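Local coordinates for 3-Hydroxyacyl-CoA dehydrogenase (Ralstonia eutropha H16, PDB 4PZE), which catalyses the NAD-dependent interconversion of (S)-3-hydroxybutyryl-CoA and acetoacetyl-CoA, at the acetoacetyl-coenzyme A site. Coordinates in Å, arbitrary orientation; residue numbers count along the deposited sequence, not the author numbering. Chains: chain A/B, 3-Hydroxyacyl-CoA dehydrogenase.

The acetoacetyl-coenzyme A site. Residues chain A 119, 142, 190, 193, 225-226, 231, 235, 239, 243; chain B 221-223. With CAA (acetoacetyl-coenzyme A), chain C.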
ATOM      1  N   SER A 119      -6.843  17.623   5.946  1.00 62.77           N
ATOM      2  CA  SER A 119      -5.789  16.635   5.697  1.00 65.37           C
ATOM      3  C   SER A 119      -4.375  17.170   5.942  1.00 67.07           C
ATOM      4  O   SER A 119      -3.450  16.377   6.158  1.00 72.35           O
ATOM      5  CB  SER A 119      -5.904  16.108   4.275  1.00 63.75           C
ATOM      6  OG  SER A 119      -6.984  16.725   3.605  1.00 63.30           O
ATOM      7  N   PHE A 142     -12.968  10.475   5.397  1.00 67.47           N
ATOM      8  CA  PHE A 142     -12.485  10.050   4.083  1.00 72.26           C
ATOM      9  C   PHE A 142     -13.561  10.117   3.002  1.00 79.31           C
ATOM     10  O   PHE A 142     -14.750  10.029   3.288  1.00 73.01           O
ATOM     11  CB  PHE A 142     -11.764   8.719   4.181  1.00 69.54           C
ATOM     12  CG  PHE A 142     -10.420   8.844   4.859  1.00 76.52           C
ATOM     13  CD1 PHE A 142     -10.337   9.082   6.228  1.00 75.18           C
ATOM     14  CD2 PHE A 142      -9.244   8.779   4.131  1.00 73.74           C
ATOM     15  CE1 PHE A 142      -9.114   9.220   6.845  1.00 74.86           C
ATOM     16  CE2 PHE A 142      -8.018   8.898   4.749  1.00 74.82           C
ATOM     17  CZ  PHE A 142      -7.949   9.119   6.101  1.00 74.53           C
ATOM     18  N   ASN A 190      -2.028   9.645   5.381  1.00 55.71           N
ATOM     19  CA  ASN A 190      -1.253  10.357   4.365  1.00 58.60           C
ATOM     20  C   ASN A 190       0.230  10.257   4.611  1.00 53.13           C
ATOM     21  O   ASN A 190       1.017  10.175   3.653  1.00 47.46           O
ATOM     22  CB  ASN A 190      -1.678  11.828   4.248  1.00 65.15           C
ATOM     23  CG  ASN A 190      -3.058  11.987   3.620  1.00 64.50           C
ATOM     24  OD1 ASN A 190      -3.794  12.911   3.952  1.00 74.60           O
ATOM     25  ND2 ASN A 190      -3.422  11.070   2.739  1.00 58.90           N
ATOM     26  N   LEU A 193       1.020   6.674   3.338  1.00 54.85           N
ATOM     27  CA  LEU A 193       0.569   6.406   1.969  1.00 52.14           C
ATOM     28  C   LEU A 193       1.310   7.298   0.976  1.00 48.45           C
ATOM     29  O   LEU A 193       1.890   6.823   0.011  1.00 46.59           O
ATOM     30  CB  LEU A 193      -0.954   6.571   1.821  1.00 58.01           C
ATOM     31  CG  LEU A 193      -1.586   6.421   0.391  1.00 62.31           C
ATOM     32  CD1 LEU A 193      -1.745   4.966  -0.040  1.00 59.21           C
ATOM     33  CD2 LEU A 193      -2.931   7.141   0.226  1.00 56.05           C
ATOM     34  N   PRO A 225      -5.766  -2.824  -4.298  1.00 72.38           N
ATOM     35  CA  PRO A 225      -6.847  -2.587  -5.257  1.00 74.09           C
ATOM     36  C   PRO A 225      -6.407  -1.826  -6.517  1.00 77.31           C
ATOM     37  O   PRO A 225      -6.663  -2.279  -7.639  1.00 82.42           O
ATOM     38  CB  PRO A 225      -7.852  -1.739  -4.457  1.00 73.62           C
ATOM     39  CG  PRO A 225      -7.087  -1.189  -3.281  1.00 74.53           C
ATOM     40  CD  PRO A 225      -6.079  -2.248  -2.972  1.00 76.54           C
ATOM     41  N   ILE A 226      -5.754  -0.681  -6.317  1.00 81.26           N
ATOM     42  CA  ILE A 226      -5.315   0.209  -7.407  1.00 75.16           C
ATOM     43  C   ILE A 226      -3.818   0.472  -7.231  1.00 65.43           C
ATOM     44  O   ILE A 226      -3.330   0.579  -6.119  1.00 59.74           O
ATOM     45  CB  ILE A 226      -6.108   1.544  -7.416  1.00 75.06           C
ATOM     46  CG1 ILE A 226      -7.621   1.265  -7.370  1.00 78.91           C
ATOM     47  CG2 ILE A 226      -5.782   2.360  -8.665  1.00 72.96           C
ATOM     48  CD1 ILE A 226      -8.491   2.439  -6.963  1.00 78.95           C
ATOM     49  N   LEU A 231      -3.659   5.573  -8.865  1.00 59.31           N
ATOM     50  CA  LEU A 231      -4.181   6.194  -7.686  1.00 55.83           C
ATOM     51  C   LEU A 231      -3.797   7.660  -7.628  1.00 53.27           C
ATOM     52  O   LEU A 231      -4.595   8.503  -7.205  1.00 50.08           O
ATOM     53  CB  LEU A 231      -3.649   5.469  -6.448  1.00 60.06           C
ATOM     54  CG  LEU A 231      -4.359   5.913  -5.158  1.00 65.45           C
ATOM     55  CD1 LEU A 231      -5.857   5.675  -5.296  1.00 62.53           C
ATOM     56  CD2 LEU A 231      -3.805   5.239  -3.905  1.00 64.05           C
ATOM     57  N   ILE A 235      -6.284  10.824  -7.048  1.00 56.77           N
ATOM     58  CA  ILE A 235      -6.152  11.864  -6.022  1.00 55.11           C
ATOM     59  C   ILE A 235      -5.956  13.271  -6.628  1.00 51.01           C
ATOM     60  O   ILE A 235      -6.514  14.263  -6.126  1.00 43.86           O
ATOM     61  CB  ILE A 235      -4.959  11.548  -5.077  1.00 59.79           C
ATOM     62  CG1 ILE A 235      -5.257  10.318  -4.214  1.00 62.28           C
ATOM     63  CG2 ILE A 235      -4.638  12.731  -4.179  1.00 59.27           C
ATOM     64  CD1 ILE A 235      -4.015   9.636  -3.659  1.00 63.51           C
ATOM     65  N   THR A 239      -2.511  17.675  -5.848  1.00 55.32           N
ATOM     66  CA  THR A 239      -2.842  17.332  -4.476  1.00 58.11           C
ATOM     67  C   THR A 239      -1.683  16.519  -3.810  1.00 55.97           C
ATOM     68  O   THR A 239      -1.335  16.759  -2.638  1.00 48.37           O
ATOM     69  CB  THR A 239      -4.198  16.588  -4.447  1.00 64.61           C
ATOM     70  OG1 THR A 239      -5.204  17.426  -5.039  1.00 69.07           O
ATOM     71  CG2 THR A 239      -4.623  16.216  -3.010  1.00 66.80           C
ATOM     72  N   VAL A 243       1.037  17.669  -0.730  1.00 49.30           N
ATOM     73  CA  VAL A 243       1.206  16.852   0.477  1.00 49.27           C
ATOM     74  C   VAL A 243       2.687  16.609   0.732  1.00 50.98           C
ATOM     75  O   VAL A 243       3.180  16.912   1.812  1.00 51.46           O
ATOM     76  CB  VAL A 243       0.532  15.496   0.344  1.00 49.37           C
ATOM     77  CG1 VAL A 243       1.072  14.552   1.419  1.00 51.74           C
ATOM     78  CG2 VAL A 243      -0.973  15.652   0.454  1.00 45.61           C
TER
ATOM     79  N   GLY B 221      -8.620   2.858   5.207  1.00 65.61           N
ATOM     80  CA  GLY B 221      -8.339   4.101   4.499  1.00 65.13           C
ATOM     81  C   GLY B 221      -7.865   3.932   3.071  1.00 65.58           C
ATOM     82  O   GLY B 221      -8.220   4.736   2.226  1.00 67.25           O
ATOM     83  N   CYS B 222      -7.060   2.902   2.804  1.00 67.04           N
ATOM     84  CA  CYS B 222      -6.516   2.646   1.457  1.00 68.66           C
ATOM     85  C   CYS B 222      -6.911   1.240   0.951  1.00 74.12           C
ATOM     86  O   CYS B 222      -6.288   0.686   0.029  1.00 72.74           O
ATOM     87  CB  CYS B 222      -4.979   2.810   1.449  1.00 69.15           C
ATOM     88  SG  CYS B 222      -4.329   4.258   2.343  1.00 72.82           S
ATOM     89  N   ASN B 223      -7.984   0.696   1.526  1.00 77.37           N
ATOM     90  CA  ASN B 223      -8.382  -0.692   1.330  1.00 74.35           C
ATOM     91  C   ASN B 223      -7.203  -1.569   1.016  1.00 68.64           C
ATOM     92  O   ASN B 223      -7.128  -2.168  -0.059  1.00 65.68           O
ATOM     93  CB  ASN B 223      -9.491  -0.855   0.279  1.00 81.09           C
ATOM     94  CG  ASN B 223     -10.201  -2.226   0.378  1.00 93.38           C
ATOM     95  OD1 ASN B 223     -11.334  -2.320   0.870  1.00 89.82           O
ATOM     96  ND2 ASN B 223      -9.517  -3.298  -0.058  1.00 91.31           N
TER
HETATM   97  N1A CAA C 301     -18.023   3.387 -13.366  1.00150.32           N
HETATM   98  C2A CAA C 301     -17.593   2.409 -12.541  1.00155.34           C
HETATM   99  N3A CAA C 301     -17.835   2.417 -11.208  1.00167.89           N
HETATM  100  C4A CAA C 301     -18.537   3.415 -10.587  1.00172.98           C
HETATM  101  C5A CAA C 301     -19.035   4.516 -11.442  1.00165.76           C
HETATM  102  C6A CAA C 301     -18.733   4.447 -12.905  1.00153.13           C
HETATM  103  N6A CAA C 301     -19.151   5.412 -13.760  1.00140.58           N
HETATM  104  N7A CAA C 301     -19.685   5.362 -10.615  1.00165.10           N
HETATM  105  C8A CAA C 301     -19.615   4.867  -9.350  1.00164.05           C
HETATM  106  N9A CAA C 301     -18.920   3.709  -9.317  1.00171.23           N
HETATM  107  C1B CAA C 301     -18.703   2.921  -8.051  1.00171.00           C
HETATM  108  C2B CAA C 301     -18.245   1.498  -8.316  1.00170.73           C
HETATM  109  O2B CAA C 301     -19.332   0.721  -8.834  1.00164.07           O
HETATM  110  C3B CAA C 301     -17.699   1.042  -6.968  1.00173.39           C
HETATM  111  O3B CAA C 301     -18.627   0.222  -6.232  1.00172.52           O
HETATM  112  P3B CAA C 301     -18.809  -1.387  -6.419  1.00157.02           P
HETATM  113  O7A CAA C 301     -19.935  -1.500  -7.424  1.00149.47           O
HETATM  114  O8A CAA C 301     -19.178  -1.897  -5.046  1.00150.65           O
HETATM  115  O9A CAA C 301     -17.472  -1.914  -6.896  1.00142.02           O
HETATM  116  C4B CAA C 301     -17.363   2.347  -6.226  1.00166.62           C
HETATM  117  O4B CAA C 301     -17.724   3.417  -7.119  1.00166.62           O
HETATM  118  C5B CAA C 301     -15.893   2.479  -5.814  1.00168.58           C
HETATM  119  O5B CAA C 301     -15.405   1.293  -5.170  1.00179.16           O
HETATM  120  P1A CAA C 301     -14.263   0.364  -5.855  1.00201.34           P
HETATM  121  O1A CAA C 301     -14.907  -0.474  -6.932  1.00197.70           O
HETATM  122  O2A CAA C 301     -13.115   1.258  -6.262  1.00197.30           O
HETATM  123  O3A CAA C 301     -13.827  -0.686  -4.693  1.00218.67           O
HETATM  124  P2A CAA C 301     -12.322  -1.030  -4.184  1.00230.72           P
HETATM  125  O4A CAA C 301     -12.264  -2.463  -3.688  1.00205.67           O
HETATM  126  O5A CAA C 301     -11.300  -0.558  -5.194  1.00223.94           O
HETATM  127  O6A CAA C 301     -12.279  -0.068  -2.890  1.00234.41           O
HETATM  128  CBP CAA C 301     -11.122   2.039  -2.453  1.00217.58           C
HETATM  129  CCP CAA C 301     -11.087   0.514  -2.364  1.00228.05           C
HETATM  130  CDP CAA C 301     -12.375   2.550  -1.751  1.00216.65           C
HETATM  131  CEP CAA C 301     -11.205   2.440  -3.922  1.00217.90           C
HETATM  132  CAP CAA C 301      -9.898   2.645  -1.722  1.00198.35           C
HETATM  133  OAP CAA C 301      -8.929   1.646  -1.369  1.00196.41           O
HETATM  134  C9P CAA C 301      -9.171   3.688  -2.531  1.00175.77           C
HETATM  135  O9P CAA C 301      -8.427   3.339  -3.435  1.00160.25           O
HETATM  136  N8P CAA C 301      -9.375   4.966  -2.194  1.00164.33           N
HETATM  137  C7P CAA C 301      -8.706   6.068  -2.870  1.00147.46           C
HETATM  138  C6P CAA C 301      -8.296   7.200  -1.924  1.00134.88           C
HETATM  139  C5P CAA C 301      -7.286   6.772  -0.863  1.00122.18           C
HETATM  140  O5P CAA C 301      -6.928   5.607  -0.756  1.00120.23           O
HETATM  141  N4P CAA C 301      -6.774   7.690  -0.043  1.00113.45           N
HETATM  142  C3P CAA C 301      -7.059   9.106  -0.116  1.00115.95           C
HETATM  143  C2P CAA C 301      -7.228   9.744   1.265  1.00122.42           C
HETATM  144  S1P CAA C 301      -5.920  10.847   1.716  1.00128.73           S
HETATM  145  C1  CAA C 301      -5.828  11.968   0.464  1.00118.48           C
HETATM  146  O1  CAA C 301      -6.492  11.851  -0.542  1.00133.09           O
HETATM  147  C2  CAA C 301      -4.925  13.173   0.510  1.00108.01           C
HETATM  148  C3  CAA C 301      -5.699  14.460   0.701  1.00104.83           C
HETATM  149  O3  CAA C 301      -5.039  15.481   0.801  1.00 97.30           O
HETATM  150  C4  CAA C 301      -7.208  14.491   0.779  1.00104.39           C
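Acetoacetyl-coenzyme A, the keto partner of the reaction, fills the substrate site but is poorly ordered: its pantetheine runs between the two subunits and its acyl end enters the interdomain cleft of chain A. One wall is A:Ile226, A:Leu231, A:Ile235, A:Thr239 and A:Val243, following one another along the ligand. A:Leu231, CG anti to the backbone N (chi1 -170°), brings CD1 to 3.8 Å from C7P of the pantetheine, while A:Ile226 reaches carbonyl O9P with CD1, the tip of an extended side chain. A:Ile235 sets CG1 and CG2 4.2 Å from the thioester carbonyl O1. Opposite, the ring edge of A:Phe142 meets the thioethyl carbon C2P (CD2, 3.6 Å). Chain B continues this wall: the ligand hydroxyl OAP lies over the face of the B:Cys222–B:Asn223 peptide, 3.1 Å from O of B:Cys222 and 3.2 Å from N of B:Asn223, so any hydrogen bond would be strongly bent. A:Leu193 forms the floor, both methyls against one side of the B:Cys222 sulfur and CD2 3.9 Å from pantetheine N4P. The active-site residues A:Asn190, amide towards the thioester, and A:Ser119, the lid with OG 3.6 Å from methyl C4, close the inner end; A:Thr239 and A:Val243 offer methyls to ketone O3. A:Pro225 borders the mouth; adenine and ribose 3'-phosphate project outward, the protein hiding 451 of 1080 Å² of ligand. The acyl group sits between the NAD-binding domain (A:Ser119, A:Phe142) and helices 189-205, 228-235 and 237-250.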